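Cyanuric acid amidohydrolase (Azorhizobium caulinodans, PDB 4NQ3) hydrolyses cyanuric acid, opening its s-triazine ring to give carboxybiuret, a step in the breakdown of atrazine and other s-triazine compounds. Local coordinates at residues A4-I9 with H89-E94; L35-K40 with D72-V77; L117-L122 with P158-M163; M184-G189 with V211-Y216. One frame throughout, in Å; residues are numbered along the deposited sequence.

Contact 1 of 4, residues A4-I9 with H89-E94; sequences AKVHRI and HFLVFE
Residues 4-9 and 89-94 run antiparallel as neighbouring sheet strands, with axes 4.6 Å apart, and the hydrogen-bonded pairs Lys-5/Glu-94, His-7/Val-92 and Ile-9/Phe-90 each contribute two nearly straight N-H...O bonds. One face carries a polar cluster. Glu-94 sends CG anti to its backbone N (chi1 -177°) and stays extended, so its carboxylate rises from the sheet and leans toward residues 4-9. The His-7 ring presents its edge: NE2 donates to Glu-94 OE1 at 2.9 Å, nearly in the ring plane and nearly along the C-O axis, with ring and carboxylate turned 40° apart. Lys-5 lies alongside Glu-94, bends at chi3 and brings NZ to OE2 in a weak, 3.3 Å salt bridge; OE2 also accepts the backbone N of Ala-30. The other face is mainly apolar. Val-6 CG2 touches Phe-93 CD1 at 3.6 Å, and the aliphatic CG of Arg-8 crosses Leu-91 CD1 at 3.7 Å, while its guanidinium goes on to Glu-329 and the carbonyl of Glu-278. Glu-94 is thus held through both oxygens, and its negative charge would probably favour a protonated His-7; side chains as well as backbone join strand 2-10 to strand 89-97.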
# COMPACT_ATOMS: atom_id res chain seq x y z
N ALA A 4 -5.92 -6.54 -40.83
CA ALA A 4 -5.47 -6.32 -39.45
C ALA A 4 -4.93 -7.62 -38.87
O ALA A 4 -5.55 -8.68 -38.95
CB ALA A 4 -6.60 -5.79 -38.58
N LYS A 5 -3.76 -7.52 -38.26
CA LYS A 5 -3.18 -8.66 -37.58
C LYS A 5 -2.95 -8.22 -36.13
O LYS A 5 -2.30 -7.21 -35.87
CB LYS A 5 -1.87 -9.07 -38.28
CG LYS A 5 -2.05 -10.14 -39.37
CD LYS A 5 -0.90 -10.19 -40.38
CE LYS A 5 0.42 -10.73 -39.79
NZ LYS A 5 1.65 -10.50 -40.66
N VAL A 6 -3.55 -8.94 -35.19
CA VAL A 6 -3.39 -8.62 -33.77
C VAL A 6 -2.64 -9.72 -33.03
O VAL A 6 -3.06 -10.88 -33.05
CB VAL A 6 -4.74 -8.40 -33.11
CG1 VAL A 6 -4.57 -8.13 -31.63
CG2 VAL A 6 -5.44 -7.26 -33.78
N HIS A 7 -1.55 -9.36 -32.37
CA HIS A 7 -0.67 -10.34 -31.72
C HIS A 7 -0.61 -10.17 -30.21
O HIS A 7 -0.19 -9.12 -29.74
CB HIS A 7 0.76 -10.22 -32.26
CG HIS A 7 0.86 -10.37 -33.75
ND1 HIS A 7 0.89 -11.60 -34.37
CD2 HIS A 7 0.95 -9.44 -34.73
CE1 HIS A 7 0.99 -11.42 -35.68
NE2 HIS A 7 1.03 -10.12 -35.92
N ARG A 8 -0.98 -11.19 -29.45
CA ARG A 8 -0.87 -11.08 -27.99
C ARG A 8 0.42 -11.76 -27.48
O ARG A 8 0.61 -12.96 -27.62
CB ARG A 8 -2.09 -11.68 -27.30
CG ARG A 8 -2.35 -11.10 -25.93
CD ARG A 8 -3.76 -11.49 -25.40
NE ARG A 8 -3.84 -12.93 -25.21
CZ ARG A 8 -4.94 -13.67 -25.27
NH1 ARG A 8 -6.14 -13.15 -25.50
NH2 ARG A 8 -4.82 -14.97 -25.08
N ILE A 9 1.32 -10.98 -26.93
CA ILE A 9 2.62 -11.48 -26.53
C ILE A 9 2.84 -11.41 -25.01
O ILE A 9 2.66 -10.36 -24.39
CB ILE A 9 3.73 -10.69 -27.26
CG1 ILE A 9 3.55 -10.85 -28.77
CG2 ILE A 9 5.13 -11.14 -26.82
CD1 ILE A 9 4.53 -10.09 -29.60
N HIS A 89 1.01 -8.43 -20.39
CA HIS A 89 1.22 -8.75 -21.81
C HIS A 89 1.23 -7.53 -22.72
O HIS A 89 0.85 -6.43 -22.32
CB HIS A 89 0.12 -9.69 -22.28
CG HIS A 89 -1.24 -9.08 -22.22
ND1 HIS A 89 -1.93 -8.95 -21.04
CD2 HIS A 89 -2.02 -8.55 -23.18
CE1 HIS A 89 -3.10 -8.37 -21.28
NE2 HIS A 89 -3.18 -8.12 -22.57
N PHE A 90 1.70 -7.74 -23.95
CA PHE A 90 1.60 -6.75 -25.03
C PHE A 90 0.54 -7.17 -26.06
O PHE A 90 0.36 -8.35 -26.33
CB PHE A 90 2.94 -6.57 -25.74
CG PHE A 90 4.01 -5.98 -24.89
CD1 PHE A 90 3.71 -4.98 -23.98
CD2 PHE A 90 5.32 -6.44 -24.98
CE1 PHE A 90 4.70 -4.44 -23.16
CE2 PHE A 90 6.33 -5.90 -24.17
CZ PHE A 90 6.02 -4.90 -23.27
N LEU A 91 -0.15 -6.20 -26.62
CA LEU A 91 -1.06 -6.40 -27.73
C LEU A 91 -0.52 -5.65 -28.95
O LEU A 91 -0.60 -4.41 -28.99
CB LEU A 91 -2.42 -5.86 -27.37
CG LEU A 91 -3.56 -6.58 -28.01
CD1 LEU A 91 -3.31 -8.06 -27.84
CD2 LEU A 91 -4.81 -6.14 -27.31
N VAL A 92 0.04 -6.35 -29.93
CA VAL A 92 0.59 -5.65 -31.10
C VAL A 92 -0.41 -5.63 -32.24
O VAL A 92 -0.93 -6.67 -32.62
CB VAL A 92 1.87 -6.29 -31.61
CG1 VAL A 92 2.35 -5.52 -32.84
CG2 VAL A 92 2.94 -6.24 -30.55
N PHE A 93 -0.67 -4.44 -32.76
CA PHE A 93 -1.61 -4.21 -33.86
C PHE A 93 -0.85 -3.93 -35.14
O PHE A 93 -0.18 -2.90 -35.25
CB PHE A 93 -2.51 -3.02 -33.54
CG PHE A 93 -3.50 -3.29 -32.44
CD1 PHE A 93 -4.71 -3.91 -32.72
CD2 PHE A 93 -3.23 -2.90 -31.14
CE1 PHE A 93 -5.63 -4.15 -31.70
CE2 PHE A 93 -4.14 -3.14 -30.11
CZ PHE A 93 -5.35 -3.76 -30.39
N GLU A 94 -0.95 -4.84 -36.11
CA GLU A 94 -0.20 -4.76 -37.35
C GLU A 94 -1.13 -4.58 -38.54
O GLU A 94 -2.20 -5.14 -38.55
CB GLU A 94 0.63 -6.03 -37.53
CG GLU A 94 1.54 -6.09 -38.75
CD GLU A 94 2.21 -7.46 -38.90
OE1 GLU A 94 1.86 -8.36 -38.11
OE2 GLU A 94 3.07 -7.64 -39.80

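Contact 2 of 4, residues L35-K40 with D72-V77; sequences LAIFGK and DEVCLV
Strands 34-41 and 75-80 lie parallel, the two flanking strands of a beta-alpha-beta unit whose connection runs through helix 51-67. The tight part spans Ala-36 to Gly-39 against Cys-75 to Val-77. Here the backbones interlock in the staggered parallel pattern: Ile-37 N donates to Cys-75 O at 2.7 Å, almost along the C=O axis, and Val-77 N returns a bond to Ile-37 O at 3.0 Å. On the helix side of the sheet, Ile-37 and Leu-76 lie alongside each other; the Leu-76 branch CD2 comes to 3.8 Å from Ile-37 CB, and both side chains continue onto helix 51-67. On the other face Ala-36 CB lies 3.7 Å from Cys-75 CB, and the Phe-38 ring runs beside Val-77, CD1 to CB at 3.9 Å. That ring also meets Phe-93 edge-to-face, and strand 235-242 packs against this face.

Toward the start of residues 72-77 the pairing loosens. Cys-75 N still reaches Leu-35 O at 3.1 Å, where Leu-35 and Ala-36 form a classic beta bulge opposite Phe-93, but Asp-72 and Glu-73 turn through a 3-10 segment to the solvent, and Asp-72 pairs with Arg-64. At the other end Lys-40 leaves the pair entirely: its NZ bonds to Ser-79 OG and to the carbonyl oxygens of Gly-80 and Val-332. An apolar, backbone-bonded core therefore delivers a buried amine to a substrate-binding serine, consistent with one of the three potential Ser-Lys dyads.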
# COMPACT_ATOMS: atom_id res chain seq x y z
N LEU A 35 1.29 -0.77 -36.29
CA LEU A 35 0.58 0.48 -36.07
C LEU A 35 0.63 0.92 -34.61
O LEU A 35 0.91 2.10 -34.33
CB LEU A 35 -0.87 0.38 -36.52
CG LEU A 35 -0.95 0.25 -38.02
CD1 LEU A 35 -2.39 0.26 -38.46
CD2 LEU A 35 -0.22 1.41 -38.62
N ALA A 36 0.34 0.01 -33.68
CA ALA A 36 0.29 0.39 -32.27
C ALA A 36 0.60 -0.79 -31.40
O ALA A 36 0.39 -1.92 -31.81
CB ALA A 36 -1.08 0.96 -31.91
N ILE A 37 1.10 -0.54 -30.20
CA ILE A 37 1.24 -1.60 -29.21
C ILE A 37 0.54 -1.24 -27.91
O ILE A 37 0.81 -0.19 -27.34
CB ILE A 37 2.69 -1.91 -28.91
CG1 ILE A 37 3.46 -2.22 -30.18
CG2 ILE A 37 2.78 -3.14 -28.04
CD1 ILE A 37 4.92 -2.52 -29.89
N PHE A 38 -0.39 -2.07 -27.45
CA PHE A 38 -0.99 -1.89 -26.12
C PHE A 38 -0.24 -2.75 -25.14
O PHE A 38 0.28 -3.79 -25.50
CB PHE A 38 -2.47 -2.29 -26.08
CG PHE A 38 -3.38 -1.44 -26.91
CD1 PHE A 38 -2.90 -0.41 -27.70
CD2 PHE A 38 -4.75 -1.67 -26.90
CE1 PHE A 38 -3.76 0.35 -28.47
CE2 PHE A 38 -5.61 -0.91 -27.66
CZ PHE A 38 -5.11 0.10 -28.45
N GLY A 39 -0.23 -2.36 -23.87
CA GLY A 39 0.42 -3.20 -22.89
C GLY A 39 -0.27 -3.11 -21.55
O GLY A 39 -0.81 -2.06 -21.22
N LYS A 40 -0.25 -4.20 -20.80
CA LYS A 40 -0.54 -4.17 -19.37
C LYS A 40 0.79 -4.40 -18.68
O LYS A 40 1.43 -5.41 -18.92
CB LYS A 40 -1.55 -5.24 -18.98
CG LYS A 40 -2.93 -4.97 -19.50
CD LYS A 40 -3.39 -3.60 -19.04
CE LYS A 40 -3.46 -3.50 -17.50
NZ LYS A 40 -3.75 -2.10 -17.08
N ASP A 72 8.95 6.15 -34.23
CA ASP A 72 8.31 7.17 -33.41
C ASP A 72 6.84 7.33 -33.74
O ASP A 72 6.09 7.91 -32.95
CB ASP A 72 9.03 8.50 -33.57
CG ASP A 72 10.41 8.48 -32.95
OD1 ASP A 72 10.62 7.75 -31.93
OD2 ASP A 72 11.30 9.19 -33.48
N GLU A 73 6.43 6.80 -34.89
CA GLU A 73 5.05 6.92 -35.36
C GLU A 73 4.20 5.78 -34.84
O GLU A 73 2.99 5.78 -35.04
CB GLU A 73 5.02 6.96 -36.88
CG GLU A 73 5.53 8.27 -37.44
CD GLU A 73 6.17 8.13 -38.83
OE1 GLU A 73 5.80 7.19 -39.58
OE2 GLU A 73 7.10 8.92 -39.15
N VAL A 74 4.81 4.81 -34.17
CA VAL A 74 4.05 3.72 -33.57
C VAL A 74 3.40 4.21 -32.28
O VAL A 74 4.06 4.85 -31.46
CB VAL A 74 4.93 2.48 -33.27
CG1 VAL A 74 4.12 1.37 -32.59
CG2 VAL A 74 5.56 1.98 -34.53
N CYS A 75 2.12 3.93 -32.10
CA CYS A 75 1.45 4.32 -30.87
C CYS A 75 1.74 3.33 -29.77
O CYS A 75 1.44 2.13 -29.91
CB CYS A 75 -0.05 4.42 -31.08
SG CYS A 75 -0.49 5.97 -31.94
N LEU A 76 2.34 3.83 -28.69
CA LEU A 76 2.65 2.99 -27.54
C LEU A 76 1.72 3.37 -26.38
O LEU A 76 1.88 4.42 -25.76
CB LEU A 76 4.12 3.14 -27.16
CG LEU A 76 5.14 2.66 -28.20
CD1 LEU A 76 6.58 2.79 -27.70
CD2 LEU A 76 4.89 1.19 -28.62
N VAL A 77 0.73 2.52 -26.14
CA VAL A 77 -0.17 2.65 -24.99
C VAL A 77 0.18 1.64 -23.90
O VAL A 77 -0.18 0.47 -24.00
CB VAL A 77 -1.66 2.44 -25.38
CG1 VAL A 77 -2.54 2.71 -24.20
CG2 VAL A 77 -2.04 3.28 -26.57

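Contact 3 of 4, residues L117-L122 with P158-M163; sequences LPFEAL and PLLTAM. With SO4 (sulfate ion), chain H.
Two connecting loops of repeat unit B meet here: residues 117-122 link strand 106-113 to helix 125-141, and residues 158-163 lead from strand 150-157 into helix 162-170, with Thr-161 as its N-cap. The first loop is folded by a type I beta turn, closed by Ala-121 N on Pro-118 O at 2.8 Å, and Leu-117, Phe-119 and Leu-122 make the contacts with the second loop. The contact between them is wholly apolar. Leu-117, its CG anti to the backbone N, crosses the proline at about a right angle and sets CD2 3.6 Å from Pro-158 CG. Leu-122 works with both branches: CD1 settles over the backbone, 3.8 Å from Leu-159 CA, and CD2 meets Leu-160 CG at 4.0 Å, the two leucines reaching tip to tip. Phe-119 slides past Leu-160 in the opposite direction, its CD1 lying 3.8 Å from Leu-160 CD2, so that one methyl of Leu-160 touches the ring while its CG and CD1 face Leu-122. An alanine in place of Leu-122 would lose both methyl branches and would probably slacken the hold on residues 158-160, whose Leu-159 lies close to the substrate-binding Ser-227 and Arg-52. The same backbone is fixed by a polar bond, Pro-158 O accepting from the hydroxyl of Ser-227. Beyond the apolar patch, Ala-162 N bonds to Asp-303 of a neighbouring subunit. The capping hydroxyl, which makes a weak bond to Arg-164 N, also bonds to a sulfate ion, probably from the crystallisation liquor, Thr-161 OG1 lying 3.3 Å from its O3.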
# COMPACT_ATOMS: atom_id res chain seq x y z
N LEU A 117 0.64 18.59 -24.66
CA LEU A 117 -0.53 19.21 -24.06
C LEU A 117 -0.12 20.17 -22.96
O LEU A 117 0.44 19.73 -21.95
CB LEU A 117 -1.45 18.14 -23.46
CG LEU A 117 -2.63 18.65 -22.65
CD1 LEU A 117 -3.66 19.28 -23.56
CD2 LEU A 117 -3.23 17.53 -21.80
N PRO A 118 -0.40 21.48 -23.15
CA PRO A 118 -0.17 22.52 -22.13
C PRO A 118 -0.79 22.11 -20.80
O PRO A 118 -1.93 21.66 -20.80
CB PRO A 118 -0.87 23.75 -22.70
CG PRO A 118 -0.99 23.48 -24.17
CD PRO A 118 -1.12 22.00 -24.33
N PHE A 119 -0.04 22.22 -19.71
CA PHE A 119 -0.52 21.72 -18.42
C PHE A 119 -1.83 22.37 -18.00
O PHE A 119 -2.60 21.81 -17.22
CB PHE A 119 0.54 21.96 -17.34
CG PHE A 119 1.74 21.07 -17.47
CD1 PHE A 119 1.64 19.83 -18.06
CD2 PHE A 119 2.99 21.51 -17.04
CE1 PHE A 119 2.76 19.01 -18.18
CE2 PHE A 119 4.12 20.71 -17.17
CZ PHE A 119 4.01 19.47 -17.74
N GLU A 120 -2.09 23.56 -18.52
CA GLU A 120 -3.30 24.29 -18.13
C GLU A 120 -4.47 23.94 -19.03
O GLU A 120 -5.57 24.47 -18.86
CB GLU A 120 -3.04 25.79 -18.12
CG GLU A 120 -2.59 26.34 -19.45
CD GLU A 120 -1.09 26.20 -19.67
OE1 GLU A 120 -0.52 27.04 -20.41
OE2 GLU A 120 -0.48 25.27 -19.09
N ALA A 121 -4.22 23.08 -20.01
CA ALA A 121 -5.29 22.57 -20.87
C ALA A 121 -5.83 21.22 -20.36
O ALA A 121 -6.95 20.84 -20.66
CB ALA A 121 -4.81 22.44 -22.28
N LEU A 122 -5.03 20.52 -19.56
CA LEU A 122 -5.40 19.19 -19.09
C LEU A 122 -6.68 19.28 -18.27
O LEU A 122 -6.84 20.18 -17.45
CB LEU A 122 -4.26 18.57 -18.26
CG LEU A 122 -4.46 17.17 -17.66
CD1 LEU A 122 -3.18 16.33 -17.76
CD2 LEU A 122 -4.92 17.27 -16.21
N PRO A 158 -1.78 12.34 -20.72
CA PRO A 158 -0.80 12.72 -19.71
C PRO A 158 -1.43 12.88 -18.34
O PRO A 158 -2.60 12.52 -18.20
CB PRO A 158 -0.26 14.06 -20.23
CG PRO A 158 -1.37 14.61 -21.01
CD PRO A 158 -2.06 13.44 -21.66
N LEU A 159 -0.65 13.34 -17.36
CA LEU A 159 -1.17 13.63 -16.02
C LEU A 159 -0.32 14.73 -15.41
O LEU A 159 0.66 15.16 -16.02
CB LEU A 159 -1.16 12.38 -15.14
CG LEU A 159 0.18 11.66 -14.94
CD1 LEU A 159 1.10 12.43 -13.99
CD2 LEU A 159 -0.02 10.26 -14.45
N LEU A 160 -0.66 15.14 -14.20
CA LEU A 160 0.12 16.16 -13.50
C LEU A 160 0.86 15.61 -12.27
O LEU A 160 0.32 14.81 -11.49
CB LEU A 160 -0.78 17.32 -13.07
CG LEU A 160 -1.51 18.05 -14.19
CD1 LEU A 160 -2.33 19.19 -13.63
CD2 LEU A 160 -0.50 18.58 -15.20
N THR A 161 2.10 16.04 -12.11
CA THR A 161 2.84 15.80 -10.88
C THR A 161 2.98 17.12 -10.14
O THR A 161 2.73 18.18 -10.71
CB THR A 161 4.22 15.23 -11.14
OG1 THR A 161 4.98 16.21 -11.85
CG2 THR A 161 4.13 13.93 -11.96
N ALA A 162 3.41 17.06 -8.88
CA ALA A 162 3.63 18.27 -8.11
C ALA A 162 4.53 19.24 -8.89
O ALA A 162 4.21 20.43 -9.02
CB ALA A 162 4.23 17.93 -6.75
N MSE A 163 5.63 18.71 -9.45
CA MSE A 163 6.60 19.53 -10.16
C MSE A 163 5.94 20.27 -11.33
O MSE A 163 6.17 21.46 -11.55
CB MSE A 163 7.77 18.67 -10.65
CG MSE A 163 9.00 19.45 -11.13
SE MSE A 163 10.56 18.29 -11.15
CE MSE A 163 12.03 19.57 -11.01
S SO4 H . 8.14 15.09 -13.54
O1 SO4 H . 9.13 14.33 -14.32
O2 SO4 H . 8.39 15.05 -12.09
O3 SO4 H . 6.86 14.46 -13.85
O4 SO4 H . 8.10 16.49 -13.98

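Contact 4 of 4, residues M184-G189 with V211-Y216; sequences MGLSRG and VICADY. With BR8 (barbituric acid), chain C.
Two hydrogen bonds grip Ser-187 OG, one from Gln-127 NE2 and one to the carbonyl oxygen of Pro-158, tying helix 180-199 to the loop after strand 150-157. One residue on, Arg-188 turns to another side of the helix. Its chain bends at chi3 (-61°) and folds the guanidinium back so that Met-184 O lies 3.6 Å above the plane, over its centre. The group meets barbituric acid by its edge: NH1 donates to O8 of the ligand at 3.0 Å with an N-H...O angle of 153°. Glu-337 takes NE in a salt bridge, which probably helps to set the guanidinium rotation. An alanine at Arg-188 would remove the NH1 bond and the salt bridge to Glu-337, and would probably weaken the hold on the ligand.

Toward residues 211-216 the helix presents Gly-185, Leu-186 and Gly-189. Cys-213, in a left-handed backbone conformation, directs SG at the helix, where it lies 3.5 Å from Leu-186 CD2 and 3.6 Å from Gly-185 O. Gly-189 passes SG with its CA at 4.2 Å; a CB at this position would probably crowd the sulfur. Leu-186 CD2 also meets Ile-212 CG2 at 4.4 Å. On the ligand side, Arg-188 joins Arg-52 and Arg-314, one arginine from each repeat unit, in the threefold-symmetric active site of cyanuric acid hydrolases.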
# COMPACT_ATOMS: atom_id res chain seq x y z
N MSE A 184 -5.28 12.47 -13.15
CA MSE A 184 -5.41 11.31 -14.05
C MSE A 184 -6.87 11.14 -14.45
O MSE A 184 -7.18 10.80 -15.60
CB MSE A 184 -4.90 10.03 -13.39
CG MSE A 184 -3.43 10.06 -13.08
SE MSE A 184 -2.83 8.26 -12.65
CE MSE A 184 -3.00 8.28 -10.73
N GLY A 185 -7.77 11.36 -13.49
CA GLY A 185 -9.18 11.24 -13.79
C GLY A 185 -9.61 12.35 -14.76
O GLY A 185 -10.32 12.07 -15.73
N LEU A 186 -9.16 13.58 -14.51
CA LEU A 186 -9.53 14.72 -15.36
C LEU A 186 -9.00 14.47 -16.77
O LEU A 186 -9.69 14.70 -17.78
CB LEU A 186 -8.97 16.04 -14.80
CG LEU A 186 -9.71 16.49 -13.53
CD1 LEU A 186 -9.11 17.67 -12.84
CD2 LEU A 186 -11.10 16.76 -13.90
N SER A 187 -7.76 14.00 -16.85
CA SER A 187 -7.18 13.79 -18.16
C SER A 187 -7.92 12.67 -18.91
O SER A 187 -8.19 12.81 -20.12
CB SER A 187 -5.69 13.48 -18.05
OG SER A 187 -5.19 13.28 -19.36
N ARG A 188 -8.25 11.58 -18.22
CA ARG A 188 -9.02 10.52 -18.86
C ARG A 188 -10.38 11.06 -19.29
O ARG A 188 -10.84 10.80 -20.41
CB ARG A 188 -9.22 9.31 -17.93
CG ARG A 188 -8.01 8.42 -17.67
CD ARG A 188 -8.38 7.19 -16.83
NE ARG A 188 -8.90 7.61 -15.53
CZ ARG A 188 -8.22 7.52 -14.39
NH1 ARG A 188 -7.00 7.01 -14.38
NH2 ARG A 188 -8.76 7.94 -13.25
N GLY A 189 -10.99 11.85 -18.41
CA GLY A 189 -12.32 12.39 -18.64
C GLY A 189 -12.37 13.32 -19.83
O GLY A 189 -13.26 13.19 -20.68
N VAL A 211 -18.45 21.09 -16.95
CA VAL A 211 -19.02 19.76 -17.18
C VAL A 211 -18.04 18.59 -16.93
O VAL A 211 -18.43 17.53 -16.43
CB VAL A 211 -19.53 19.67 -18.64
CG1 VAL A 211 -19.51 18.25 -19.15
CG2 VAL A 211 -20.91 20.30 -18.77
N ILE A 212 -16.77 18.78 -17.29
CA ILE A 212 -15.77 17.72 -17.25
C ILE A 212 -15.55 17.12 -15.87
O ILE A 212 -15.15 17.82 -14.92
CB ILE A 212 -14.41 18.23 -17.79
CG1 ILE A 212 -14.60 18.76 -19.22
CG2 ILE A 212 -13.36 17.14 -17.70
CD1 ILE A 212 -13.41 19.46 -19.79
N CYS A 213 -15.75 15.81 -15.78
CA CYS A 213 -15.70 15.09 -14.50
C CYS A 213 -16.67 15.69 -13.50
O CYS A 213 -16.35 15.82 -12.32
CB CYS A 213 -14.29 15.10 -13.91
SG CYS A 213 -13.15 14.08 -14.83
N ALA A 214 -17.84 16.07 -13.99
CA ALA A 214 -18.90 16.63 -13.17
C ALA A 214 -20.23 16.03 -13.62
O ALA A 214 -20.96 15.47 -12.82
CB ALA A 214 -18.91 18.13 -13.27
N ASP A 215 -20.54 16.15 -14.92
CA ASP A 215 -21.75 15.53 -15.48
C ASP A 215 -21.46 14.14 -16.05
O ASP A 215 -21.24 13.99 -17.26
CB ASP A 215 -22.36 16.42 -16.57
CG ASP A 215 -23.76 15.95 -17.02
OD1 ASP A 215 -24.24 14.90 -16.52
OD2 ASP A 215 -24.38 16.63 -17.87
N TYR A 216 -21.46 13.13 -15.19
CA TYR A 216 -21.11 11.80 -15.67
C TYR A 216 -22.29 11.20 -16.45
O TYR A 216 -22.29 10.01 -16.78
CB TYR A 216 -20.66 10.90 -14.51
CG TYR A 216 -19.34 11.35 -13.89
CD1 TYR A 216 -18.13 11.26 -14.59
CD2 TYR A 216 -19.30 11.89 -12.61
CE1 TYR A 216 -16.92 11.68 -14.01
CE2 TYR A 216 -18.11 12.31 -12.01
CZ TYR A 216 -16.92 12.21 -12.72
OH TYR A 216 -15.75 12.64 -12.10
N1 BR8 C . -3.26 4.46 -16.22
C2 BR8 C . -2.72 3.23 -16.09
O2 BR8 C . -1.50 3.14 -16.10
N3 BR8 C . -3.51 2.13 -15.93
C4 BR8 C . -4.92 2.23 -15.89
O4 BR8 C . -5.60 1.22 -15.74
C5 BR8 C . -5.67 3.55 -16.07
C6 BR8 C . -4.64 4.67 -16.22
O8 BR8 C . -5.03 5.81 -16.35

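Overall arrangement
Contacts 1 and 2 share the sheet of repeat unit A, ordered 2-10, 89-97, 34-41, 75-80, and touch through strands 89-97 and 34-41; their centres are about 10 Å apart, and contact 2 is nested inside the loop closed by contact 1. Contacts 3 and 4 follow in series along the chain, within repeat unit B. Their centres lie about 14 Å apart, and they meet where the loop before helix 162-170 rests on helix 180-199. Contact 1 lies on the opposite side of the chain's centre, its centre about 30 Å from the centres of both. Nearest the middle is contact 2; with contact 4 it brings residues of two repeats to the barbituric acid, as expected for an active site shared by three units.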